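Local coordinates for excinuclease ABC, subunit A. (Deinococcus radiodurans, PDB 2VF7), which binds DNA, zinc and ATP as a UvrA-type ABC ATPase, and probably takes part in recognising damaged DNA for excision repair, at residues E285-P288 / L289-G292; G306-I309 / T310-S313; G233-P236 / A237-Q240; T215-W218 / I219-D223; P469-G472 / L473-V476. The protein carries 1 engineered substitution. All coordinates share one frame; numbering follows the deposited sequence. Where two conformers were deposited one is given.

Contact 1: E285-P288 / L289-G292. With ZN (zinc ion), chain F.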
loop_
_atom_site.group_PDB
_atom_site.type_symbol
_atom_site.label_atom_id
_atom_site.label_comp_id
_atom_site.label_asym_id
_atom_site.label_seq_id
_atom_site.Cartn_x
_atom_site.Cartn_y
_atom_site.Cartn_z
ATOM N N GLU A 285 11.799 30.783 -17.602
ATOM C CA GLU A 285 11.234 31.366 -18.812
ATOM C C GLU A 285 10.033 30.535 -19.243
ATOM O O GLU A 285 9.974 29.334 -18.981
ATOM C CB GLU A 285 12.288 31.371 -19.923
ATOM C CG GLU A 285 11.890 32.103 -21.191
ATOM C CD GLU A 285 11.975 33.613 -21.048
ATOM O OE1 GLU A 285 10.938 34.297 -21.208
ATOM O OE2 GLU A 285 13.085 34.108 -20.760
ATOM N N GLU A 286 9.075 31.171 -19.901
ATOM C CA GLU A 286 7.927 30.450 -20.437
ATOM C C GLU A 286 8.333 29.633 -21.665
ATOM O O GLU A 286 9.014 30.140 -22.572
ATOM C CB GLU A 286 6.774 31.402 -20.777
ATOM C CG GLU A 286 6.484 32.463 -19.709
ATOM C CD GLU A 286 7.259 33.768 -19.928
ATOM O OE1 GLU A 286 6.942 34.504 -20.899
ATOM O OE2 GLU A 286 8.178 34.059 -19.126
ATOM N N CYS A 287 7.927 28.363 -21.668
ATOM C CA CYS A 287 8.053 27.484 -22.831
ATOM C C CYS A 287 7.540 28.192 -24.079
ATOM O O CYS A 287 6.479 28.803 -24.022
ATOM C CB CYS A 287 7.231 26.227 -22.602
ATOM S SG CYS A 287 7.329 25.043 -23.909
ATOM N N PRO A 288 8.307 28.151 -25.193
ATOM C CA PRO A 288 7.896 28.790 -26.456
ATOM C C PRO A 288 7.093 27.911 -27.433
ATOM O O PRO A 288 6.436 28.450 -28.319
ATOM C CB PRO A 288 9.231 29.218 -27.082
ATOM C CG PRO A 288 10.303 28.383 -26.387
ATOM C CD PRO A 288 9.644 27.546 -25.316
ATOM N N LEU A 289 7.143 26.586 -27.276
ATOM C CA LEU A 289 6.314 25.669 -28.079
ATOM C C LEU A 289 4.861 25.576 -27.558
ATOM O O LEU A 289 3.949 25.231 -28.299
ATOM C CB LEU A 289 6.965 24.274 -28.170
ATOM C CG LEU A 289 6.330 23.232 -29.108
ATOM C CD1 LEU A 289 6.660 23.498 -30.579
ATOM C CD2 LEU A 289 6.734 21.814 -28.723
ATOM N N CYS A 290 4.669 25.863 -26.273
ATOM C CA CYS A 290 3.338 25.940 -25.666
ATOM C C CYS A 290 3.314 27.124 -24.688
ATOM O O CYS A 290 3.600 26.978 -23.483
ATOM C CB CYS A 290 2.974 24.615 -24.983
ATOM S SG CYS A 290 4.188 23.989 -23.772
ATOM N N HIS A 291 2.971 28.293 -25.222
ATOM C CA HIS A 291 3.200 29.581 -24.560
ATOM C C HIS A 291 2.396 29.799 -23.273
ATOM O O HIS A 291 1.733 30.826 -23.108
ATOM C CB HIS A 291 2.925 30.727 -25.543
ATOM C CG HIS A 291 3.543 30.533 -26.895
ATOM N ND1 HIS A 291 2.947 29.783 -27.886
ATOM C CD2 HIS A 291 4.698 31.001 -27.422
ATOM C CE1 HIS A 291 3.707 29.796 -28.964
ATOM N NE2 HIS A 291 4.776 30.528 -28.710
ATOM N N GLY A 292 2.490 28.844 -22.352
ATOM C CA GLY A 292 1.672 28.841 -21.144
ATOM C C GLY A 292 1.010 27.491 -20.941
ATOM O O GLY A 292 1.131 26.892 -19.876
HETATM ZN ZN ZN F . 6.093 23.402 -23.499
#
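Cys287 and Cys290 face each other across a tight reversal of the backbone, in which the chain leaves strand 283-286, folds over Pro288 and Leu289, and brings the amide of Cys290 back toward the sulfur of Cys287. That N-H points at Cys287 SG over 3.7 Å from Cys290 N, a weak bond, yet one that would probably help to stabilise a thiolate. Both sulfurs hold the same zinc: Cys287 SG lies 2.1 Å and Cys290 SG 2.0 Å from the metal, and the two sulfurs are 3.3 Å apart. They get there by different torsions. Cys287 sends SG anti to its backbone N (chi1 -178°), whereas the SG of Cys290 stands between its own N and carbonyl carbon (chi1 53°), so that two sulfurs from one short turn converge on one ion. Further round, the CA-H of His291 points at the carbonyl of Cys287, with His291 CA 3.4 Å from Cys287 O. The imidazole then lies with one face over the carbonyl of Pro288. Cys151 and Cys154, from an earlier loop of the chain, complete the site, and that loop also packs against Pro288 and Leu289. Two CxxC pairs sharing one zinc ion are the signature of a four-cysteine zinc site, here directly after strand 283-286, which pairs antiparallel with 159-162.

Contact 2: G306-I309 / T310-S313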
loop_
_atom_site.group_PDB
_atom_site.type_symbol
_atom_site.label_atom_id
_atom_site.label_comp_id
_atom_site.label_asym_id
_atom_site.label_seq_id
_atom_site.Cartn_x
_atom_site.Cartn_y
_atom_site.Cartn_z
ATOM N N GLY A 306 -15.014 26.497 -29.343
ATOM C CA GLY A 306 -14.015 27.519 -29.653
ATOM C C GLY A 306 -12.763 27.454 -28.794
ATOM O O GLY A 306 -11.885 28.313 -28.914
ATOM N N LEU A 307 -12.673 26.427 -27.940
ATOM C CA LEU A 307 -11.624 26.330 -26.918
ATOM C C LEU A 307 -10.906 24.984 -26.902
ATOM O O LEU A 307 -11.543 23.940 -27.001
ATOM C CB LEU A 307 -12.213 26.581 -25.530
ATOM C CG LEU A 307 -13.171 27.755 -25.313
ATOM C CD1 LEU A 307 -14.072 27.462 -24.139
ATOM C CD2 LEU A 307 -12.433 29.067 -25.111
ATOM N N ASP A 308 -9.580 25.020 -26.777
ATOM C CA ASP A 308 -8.785 23.823 -26.493
ATOM C C ASP A 308 -8.890 23.502 -24.988
ATOM O O ASP A 308 -9.360 24.346 -24.222
ATOM C CB ASP A 308 -7.324 24.042 -26.898
ATOM C CG ASP A 308 -6.703 25.265 -26.223
ATOM O OD1 ASP A 308 -6.059 25.099 -25.172
ATOM O OD2 ASP A 308 -6.878 26.394 -26.733
ATOM N N ILE A 309 -8.462 22.304 -24.570
ATOM C CA ILE A 309 -8.660 21.844 -23.176
ATOM C C ILE A 309 -8.270 22.873 -22.108
ATOM O O ILE A 309 -8.999 23.087 -21.139
ATOM C CB ILE A 309 -7.922 20.516 -22.863
ATOM C CG1 ILE A 309 -6.586 20.445 -23.604
ATOM C CG2 ILE A 309 -8.796 19.319 -23.178
ATOM C CD1 ILE A 309 -5.715 19.266 -23.207
ATOM N N THR A 310 -7.118 23.503 -22.321
ATOM C CA THR A 310 -6.557 24.522 -21.445
ATOM C C THR A 310 -7.529 25.651 -21.099
ATOM O O THR A 310 -7.728 25.959 -19.922
ATOM C CB THR A 310 -5.272 25.068 -22.079
ATOM O OG1 THR A 310 -4.277 24.046 -22.028
ATOM C CG2 THR A 310 -4.773 26.327 -21.374
ATOM N N GLU A 311 -8.139 26.244 -22.119
ATOM C CA GLU A 311 -9.011 27.394 -21.933
ATOM C C GLU A 311 -10.350 27.034 -21.288
ATOM O O GLU A 311 -10.884 27.833 -20.510
ATOM C CB GLU A 311 -9.252 28.111 -23.263
ATOM C CG GLU A 311 -8.003 28.351 -24.108
ATOM C CD GLU A 311 -8.329 28.783 -25.535
ATOM O OE1 GLU A 311 -9.372 28.360 -26.072
ATOM O OE2 GLU A 311 -7.533 29.537 -26.130
ATOM N N LEU A 312 -10.908 25.867 -21.633
ATOM C CA LEU A 312 -12.102 25.332 -20.946
ATOM C C LEU A 312 -11.819 25.122 -19.454
ATOM O O LEU A 312 -12.678 25.371 -18.602
ATOM C CB LEU A 312 -12.541 23.991 -21.541
ATOM C CG LEU A 312 -13.830 23.793 -22.359
ATOM C CD1 LEU A 312 -14.077 22.303 -22.525
ATOM C CD2 LEU A 312 -15.082 24.461 -21.763
ATOM N N SER A 313 -10.606 24.661 -19.156
ATOM C CA SER A 313 -10.208 24.326 -17.791
ATOM C C SER A 313 -10.046 25.537 -16.866
ATOM O O SER A 313 -10.152 25.408 -15.644
ATOM C CB SER A 313 -8.946 23.465 -17.797
ATOM O OG SER A 313 -9.212 22.204 -18.385
#
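Asp308 and Glu311 meet at the N-terminal end of helix 309-314, where Asp308 occupies the N-cap position and the chain turns from loop into helix. The compact part of this helix start centres on Ile309 O, which is gripped twice by one residue: Ser313 N reaches it over 3.0 Å, tilted slightly from the carbonyl plane, and Ser313 OG comes from well above that plane over 2.9 Å. The serine hydroxyl is placed there by its first torsion, which sets OG anti to its own carbonyl carbon (chi1 -66°) and leaves it directed back down the helix. Leu307 and Leu312 add an apolar touch, their side chains crossing at about a right angle with the CD1 methyl of Leu307 against CD2 of Leu312. The side chain of Ile309 leaves the turn and packs on Leu120 and Tyr124 of helix 116-127, and Leu312 rests on the same tyrosine.

The looser part of the helix start is the grip on Asp308 O, to which Leu312 N and Glu311 N make only weak bonds. More outward and polar is the carboxylate of Glu311, which folds back over the loop to accept a weak bond from Asp308 N. This brings two acids together, their planes 46° apart, and the mutual repulsion would probably raise the proton affinity of one of them. Lys293 offers partial relief through long, weak ion pairs to both. Asp308 OD2 stands 3.2 Å from Glu311 OE1 where the two acids meet.

Contact 3: G233-P236 / A237-Q240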
loop_
_atom_site.group_PDB
_atom_site.type_symbol
_atom_site.label_atom_id
_atom_site.label_comp_id
_atom_site.label_asym_id
_atom_site.label_seq_id
_atom_site.Cartn_x
_atom_site.Cartn_y
_atom_site.Cartn_z
ATOM N N GLY A 233 41.034 15.692 3.713
ATOM C CA GLY A 233 41.919 16.277 4.728
ATOM C C GLY A 233 43.364 16.382 4.276
ATOM O O GLY A 233 44.206 16.884 5.016
ATOM N N LEU A 234 43.663 15.906 3.068
ATOM C CA LEU A 234 44.973 16.145 2.481
ATOM C C LEU A 234 45.010 17.478 1.736
ATOM O O LEU A 234 44.018 17.928 1.145
ATOM C CB LEU A 234 45.431 15.007 1.552
ATOM C CG LEU A 234 45.610 13.564 2.061
ATOM C CD1 LEU A 234 46.325 12.715 1.001
ATOM C CD2 LEU A 234 46.386 13.532 3.355
ATOM N N THR A 235 46.181 18.090 1.782
ATOM C CA THR A 235 46.504 19.264 1.013
ATOM C C THR A 235 46.709 18.841 -0.447
ATOM O O THR A 235 47.037 17.668 -0.708
ATOM C CB THR A 235 47.757 19.948 1.640
ATOM O OG1 THR A 235 47.671 21.369 1.476
ATOM C CG2 THR A 235 49.059 19.435 1.043
ATOM N N PRO A 236 46.477 19.761 -1.413
ATOM C CA PRO A 236 46.736 19.469 -2.823
ATOM C C PRO A 236 48.076 18.767 -3.097
ATOM O O PRO A 236 48.107 17.734 -3.785
ATOM C CB PRO A 236 46.715 20.867 -3.467
ATOM C CG PRO A 236 45.749 21.602 -2.670
ATOM C CD PRO A 236 45.931 21.125 -1.252
ATOM N N ALA A 237 49.173 19.324 -2.581
ATOM C CA ALA A 237 50.496 18.741 -2.802
ATOM C C ALA A 237 50.594 17.333 -2.220
ATOM O O ALA A 237 51.187 16.458 -2.841
ATOM C CB ALA A 237 51.597 19.631 -2.246
ATOM N N GLU A 238 50.006 17.104 -1.051
ATOM C CA GLU A 238 50.121 15.776 -0.451
ATOM C C GLU A 238 49.123 14.766 -1.010
ATOM O O GLU A 238 49.311 13.576 -0.841
ATOM C CB GLU A 238 50.193 15.815 1.082
ATOM C CG GLU A 238 48.920 16.075 1.834
ATOM C CD GLU A 238 49.166 16.645 3.245
ATOM O OE1 GLU A 238 50.336 16.782 3.654
ATOM O OE2 GLU A 238 48.189 16.972 3.942
ATOM N N THR A 239 48.097 15.255 -1.705
ATOM C CA THR A 239 47.217 14.440 -2.564
ATOM C C THR A 239 47.942 13.915 -3.806
ATOM O O THR A 239 47.742 12.769 -4.222
ATOM C CB THR A 239 45.952 15.221 -3.013
ATOM O OG1 THR A 239 45.181 15.600 -1.863
ATOM C CG2 THR A 239 45.065 14.375 -3.951
ATOM N N GLN A 240 48.794 14.739 -4.403
ATOM C CA GLN A 240 49.528 14.314 -5.595
ATOM C C GLN A 240 50.605 13.294 -5.283
ATOM O O GLN A 240 50.981 12.499 -6.159
ATOM C CB GLN A 240 50.143 15.504 -6.331
ATOM C CG GLN A 240 49.126 16.480 -6.909
ATOM C CD GLN A 240 48.167 15.834 -7.907
ATOM O OE1 GLN A 240 48.507 14.868 -8.588
ATOM N NE2 GLN A 240 46.956 16.369 -7.986
#
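Glu238 reaches back from the first turn of helix 236-245 to the residue that precedes it, Thr235, in a helix N-terminus whose N-cap position is filled by a threonine that makes no capping bond with its own side chain. In the first shell, Thr235 N donates to Glu238 OE2 over 3.2 Å in an almost straight bond (171°), meeting the oxygen from above the carboxylate plane. The methyl of the threonine lies against the same acid chain, its CG2 3.5 Å from Glu238 CG, the two side chains crossing at about a right angle. Leu234 adds its CB, 3.7 Å from Glu238 CG, and passes obliquely over the glutamate, its CD1 approaching Glu238 O.

What sets the carboxylate there is the first torsion of Glu238, which places CG between its backbone N and carbonyl carbon (chi1 76°), with the chain extended beyond it. Cut back to an alanine, this position would probably leave Thr235 N without its carboxylate acceptor and open a gap beside the methyl of Thr235 and the side chain of Leu234. Further out, Pro236 begins the helix and packs on Arg177 and Asp205, while Thr239 rests on Tyr231. The backbone itself closes the turn: Thr239 N donates to Thr235 O over 2.8 Å, nearly along the C=O axis.

Contact 4: T215-W218 / I219-D223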
loop_
_atom_site.group_PDB
_atom_site.type_symbol
_atom_site.label_atom_id
_atom_site.label_comp_id
_atom_site.label_asym_id
_atom_site.label_seq_id
_atom_site.Cartn_x
_atom_site.Cartn_y
_atom_site.Cartn_z
ATOM N N THR A 215 38.328 24.970 -18.320
ATOM C CA THR A 215 38.068 24.395 -16.989
ATOM C C THR A 215 36.761 24.939 -16.380
ATOM O O THR A 215 35.930 24.168 -15.886
ATOM C CB THR A 215 39.245 24.714 -16.037
ATOM O OG1 THR A 215 40.466 24.221 -16.604
ATOM C CG2 THR A 215 39.055 24.100 -14.672
ATOM N N ARG A 216 36.554 26.258 -16.443
ATOM C CA ARG A 216 35.334 26.820 -15.851
ATOM C C ARG A 216 34.083 26.252 -16.525
ATOM O O ARG A 216 33.145 25.852 -15.846
ATOM C CB ARG A 216 35.347 28.349 -15.809
ATOM C CG ARG A 216 36.594 28.884 -15.074
ATOM C CD ARG A 216 36.610 30.397 -14.865
ATOM N NE ARG A 216 35.818 31.059 -15.875
ATOM C CZ ARG A 216 36.312 31.684 -16.924
ATOM N NH1 ARG A 216 37.616 31.756 -17.107
ATOM N NH2 ARG A 216 35.488 32.234 -17.785
ATOM N N HIS A 217 34.111 26.159 -17.848
ATOM C CA HIS A 217 33.030 25.534 -18.595
ATOM C C HIS A 217 32.779 24.078 -18.180
ATOM O O HIS A 217 31.639 23.704 -17.886
ATOM C CB HIS A 217 33.309 25.613 -20.094
ATOM C CG HIS A 217 32.086 25.428 -20.936
ATOM N ND1 HIS A 217 31.813 24.253 -21.604
ATOM C CD2 HIS A 217 31.055 26.265 -21.206
ATOM C CE1 HIS A 217 30.667 24.374 -22.249
ATOM N NE2 HIS A 217 30.188 25.586 -22.026
ATOM N N TRP A 218 33.836 23.269 -18.161
ATOM C CA TRP A 218 33.754 21.847 -17.777
ATOM C C TRP A 218 33.097 21.635 -16.416
ATOM O O TRP A 218 32.104 20.922 -16.295
ATOM C CB TRP A 218 35.152 21.236 -17.771
ATOM C CG TRP A 218 35.159 19.758 -17.711
ATOM C CD1 TRP A 218 35.062 18.904 -18.765
ATOM C CD2 TRP A 218 35.278 18.942 -16.540
ATOM N NE1 TRP A 218 35.105 17.605 -18.331
ATOM C CE2 TRP A 218 35.243 17.595 -16.969
ATOM C CE3 TRP A 218 35.420 19.215 -15.174
ATOM C CZ2 TRP A 218 35.329 16.520 -16.082
ATOM C CZ3 TRP A 218 35.508 18.142 -14.288
ATOM C CH2 TRP A 218 35.467 16.809 -14.751
ATOM N N ILE A 219 33.652 22.279 -15.393
ATOM C CA ILE A 219 33.143 22.208 -14.027
ATOM C C ILE A 219 31.635 22.464 -13.953
ATOM O O ILE A 219 30.892 21.742 -13.275
ATOM C CB ILE A 219 33.928 23.195 -13.118
ATOM C CG1 ILE A 219 35.388 22.741 -13.034
ATOM C CG2 ILE A 219 33.289 23.321 -11.730
ATOM C CD1 ILE A 219 36.297 23.675 -12.301
ATOM N N LEU A 220 31.211 23.506 -14.665
ATOM C CA LEU A 220 29.833 23.996 -14.658
ATOM C C LEU A 220 28.877 23.227 -15.581
ATOM O O LEU A 220 27.727 23.023 -15.218
ATOM C CB LEU A 220 29.832 25.481 -15.019
ATOM C CG LEU A 220 29.701 26.604 -13.987
ATOM C CD1 LEU A 220 30.266 26.300 -12.591
ATOM C CD2 LEU A 220 30.337 27.869 -14.559
ATOM N N PHE A 221 29.343 22.789 -16.752
ATOM C CA PHE A 221 28.437 22.280 -17.802
ATOM C C PHE A 221 28.608 20.823 -18.315
ATOM O O PHE A 221 27.697 20.296 -18.981
ATOM C CB PHE A 221 28.363 23.266 -18.978
ATOM C CG PHE A 221 27.900 24.650 -18.579
ATOM C CD1 PHE A 221 26.557 24.911 -18.324
ATOM C CD2 PHE A 221 28.817 25.695 -18.452
ATOM C CE1 PHE A 221 26.127 26.199 -17.950
ATOM C CE2 PHE A 221 28.402 26.988 -18.082
ATOM C CZ PHE A 221 27.053 27.241 -17.827
ATOM N N THR A 222 29.743 20.185 -18.035
ATOM C CA THR A 222 29.996 18.833 -18.533
ATOM C C THR A 222 28.896 17.834 -18.171
ATOM O O THR A 222 28.202 18.026 -17.177
ATOM C CB THR A 222 31.385 18.292 -18.098
ATOM O OG1 THR A 222 31.685 17.107 -18.834
ATOM C CG2 THR A 222 31.439 17.974 -16.613
ATOM N N ASP A 223 28.739 16.790 -19.001
ATOM C CA ASP A 223 27.871 15.626 -18.711
ATOM C C ASP A 223 28.686 14.461 -18.161
ATOM O O ASP A 223 28.143 13.439 -17.707
ATOM C CB ASP A 223 27.194 15.144 -19.991
ATOM C CG ASP A 223 26.022 16.021 -20.417
ATOM O OD1 ASP A 223 25.862 16.210 -21.637
ATOM O OD2 ASP A 223 25.257 16.499 -19.547
#
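Trp218 and Thr222 form a side-chain contact one turn apart at the C-terminal end of helix 213-221, in the region matching the UvrA DNA-binding domain, where the helix gives way to loop. The threonine lies over one face of the indole: its CB sits 3.8 Å from the centroid of the five-membered ring, 13° off the ring normal, a CH-pi contact, and CG2 covers the centre of the ring system. The two side chains run side by side, pointing the same way. Trp218 is set for this by a first torsion that leaves CG anti to its backbone N (chi1 -167°), laying the indole along the helix toward the residue four places on. The polar ends turn to a third residue, Glu224: Trp218 NE1 hydrogen-bonds to Glu224 OE1, and Thr222 OG1 to Glu224 N. Phe255 stacks on the tryptophan ring. An alanine here would probably leave Glu224 OE1 without its indole donor and expose the threonine methyl that the ring now covers.

One residue earlier in each turn, His217 and Phe221 bring two rings together, their planes oblique at 38°. Phe221 CB stands over the face of the imidazole, 4.3 Å from the centroid of the His217 ring. Thr215 CG2 touches Ile219 CD1, the two side chains lying side by side. Leu220 packs on Trp208 and on Ala258 of helix 258-268. The last full helical bond is that of Thr222 N to Trp218 O, 3.0 Å long.

Contact 5: P469-G472 / L473-V476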
loop_
_atom_site.group_PDB
_atom_site.type_symbol
_atom_site.label_atom_id
_atom_site.label_comp_id
_atom_site.label_asym_id
_atom_site.label_seq_id
_atom_site.Cartn_x
_atom_site.Cartn_y
_atom_site.Cartn_z
ATOM N N PRO A 469 -32.070 9.961 19.284
ATOM C CA PRO A 469 -32.609 11.040 18.440
ATOM C C PRO A 469 -32.456 12.409 19.118
ATOM O O PRO A 469 -32.521 12.489 20.346
ATOM C CB PRO A 469 -34.099 10.691 18.335
ATOM C CG PRO A 469 -34.164 9.222 18.538
ATOM C CD PRO A 469 -33.053 8.876 19.486
ATOM N N PRO A 470 -32.254 13.485 18.334
ATOM C CA PRO A 470 -32.085 14.836 18.905
ATOM C C PRO A 470 -33.111 15.267 19.956
ATOM O O PRO A 470 -32.724 15.869 20.952
ATOM C CB PRO A 470 -32.162 15.737 17.677
ATOM C CG PRO A 470 -31.547 14.892 16.600
ATOM C CD PRO A 470 -32.119 13.508 16.865
ATOM N N GLU A 471 -34.385 14.939 19.760
ATOM C CA GLU A 471 -35.458 15.437 20.627
ATOM C C GLU A 471 -35.362 15.003 22.095
ATOM O O GLU A 471 -35.931 15.652 22.975
ATOM C CB GLU A 471 -36.834 15.060 20.052
ATOM C CG GLU A 471 -37.243 15.871 18.809
ATOM C CD GLU A 471 -37.782 17.263 19.145
ATOM O OE1 GLU A 471 -38.854 17.364 19.793
ATOM O OE2 GLU A 471 -37.133 18.259 18.751
ATOM N N GLY A 472 -34.647 13.910 22.354
ATOM C CA GLY A 472 -34.485 13.391 23.712
ATOM C C GLY A 472 -33.356 14.039 24.497
ATOM O O GLY A 472 -33.178 13.759 25.683
ATOM N N LEU A 473 -32.586 14.896 23.832
ATOM C CA LEU A 473 -31.536 15.678 24.483
ATOM C C LEU A 473 -32.179 16.753 25.380
ATOM O O LEU A 473 -31.550 17.325 26.276
ATOM C CB LEU A 473 -30.636 16.305 23.415
ATOM C CG LEU A 473 -29.281 16.934 23.752
ATOM C CD1 LEU A 473 -28.306 15.928 24.344
ATOM C CD2 LEU A 473 -28.693 17.559 22.514
ATOM N N LYS A 474 -33.458 16.991 25.128
ATOM C CA LYS A 474 -34.260 17.955 25.852
ATOM C C LYS A 474 -34.465 17.522 27.312
ATOM O O LYS A 474 -34.928 18.315 28.137
ATOM C CB LYS A 474 -35.588 18.114 25.097
ATOM C CG LYS A 474 -36.647 19.000 25.714
ATOM C CD LYS A 474 -37.592 19.576 24.643
ATOM C CE LYS A 474 -37.943 18.583 23.527
ATOM N NZ LYS A 474 -38.548 19.302 22.362
ATOM N N HIS A 475 -34.089 16.281 27.632
ATOM C CA HIS A 475 -34.247 15.744 28.985
ATOM C C HIS A 475 -32.920 15.526 29.731
ATOM O O HIS A 475 -32.896 14.929 30.807
ATOM C CB HIS A 475 -35.044 14.439 28.947
ATOM C CG HIS A 475 -36.412 14.571 28.350
ATOM N ND1 HIS A 475 -36.775 13.942 27.177
ATOM C CD2 HIS A 475 -37.510 15.244 28.771
ATOM C CE1 HIS A 475 -38.034 14.228 26.897
ATOM N NE2 HIS A 475 -38.504 15.018 27.848
ATOM N N VAL A 476 -31.816 15.993 29.153
ATOM C CA VAL A 476 -30.498 15.911 29.814
ATOM C C VAL A 476 -29.879 17.317 29.980
ATOM O O VAL A 476 -29.428 17.936 29.002
ATOM C CB VAL A 476 -29.555 14.790 29.194
ATOM C CG1 VAL A 476 -30.119 14.224 27.897
ATOM C CG2 VAL A 476 -28.098 15.248 29.031
#
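A short 3-10 turn, 470-475, carries the contact of Glu471 with Lys474, three residues apart, in the loop between strand 464-468 and helix 480-487. The two side chains run side by side and pair in a salt bridge: Lys474 NZ lies 3.2 Å from Glu471 OE1 and meets the oxygen from above the carboxylate plane. Both chains have to bend for this. Glu471 turns at chi2 (-80°), and Lys474 leaves its backbone with CG anti to N before bending at chi3, so that its CE also passes 3.6 Å from Glu471 O.

The 3-10 backbone shows in its i to i+3 bonds. Leu473 N reaches Pro470 O over 3.0 Å from well above the carbonyl plane, and His475 N makes a weak bond to Gly472 O. Lys474 has a second partner for its charge in the ring of Phe486, a cation-pi contact. On the inner side Leu473 enters the fold, resting on Leu450 and Asp452 of strand 449-453, on Tyr466 of strand 464-468, and on Thr481, Leu485 and Phe486 of helix 480-487; Pro470 packs on Leu450 too, which seats the turn between the sheet edge and that helix.

How the contacts relate
All five contacts are local and lie in series along the chain; none nests within or crosses another. Contact 4 comes first, at the end of helix 213-221, and contact 3 follows at the start of helix 236-245, their centres about 23 Å apart within the UvrA DNA-binding domain. Contact 1 then closes the turn after strand 283-286 at the zinc ion, and contact 2 opens the next helix, 309-314, with nearest atoms about 6 Å away but no touch. Contact 5 comes last, about 63 Å from contact 1 between centres and across the chain's centre, where it joins the edge of a six-stranded sheet to helix 480-487.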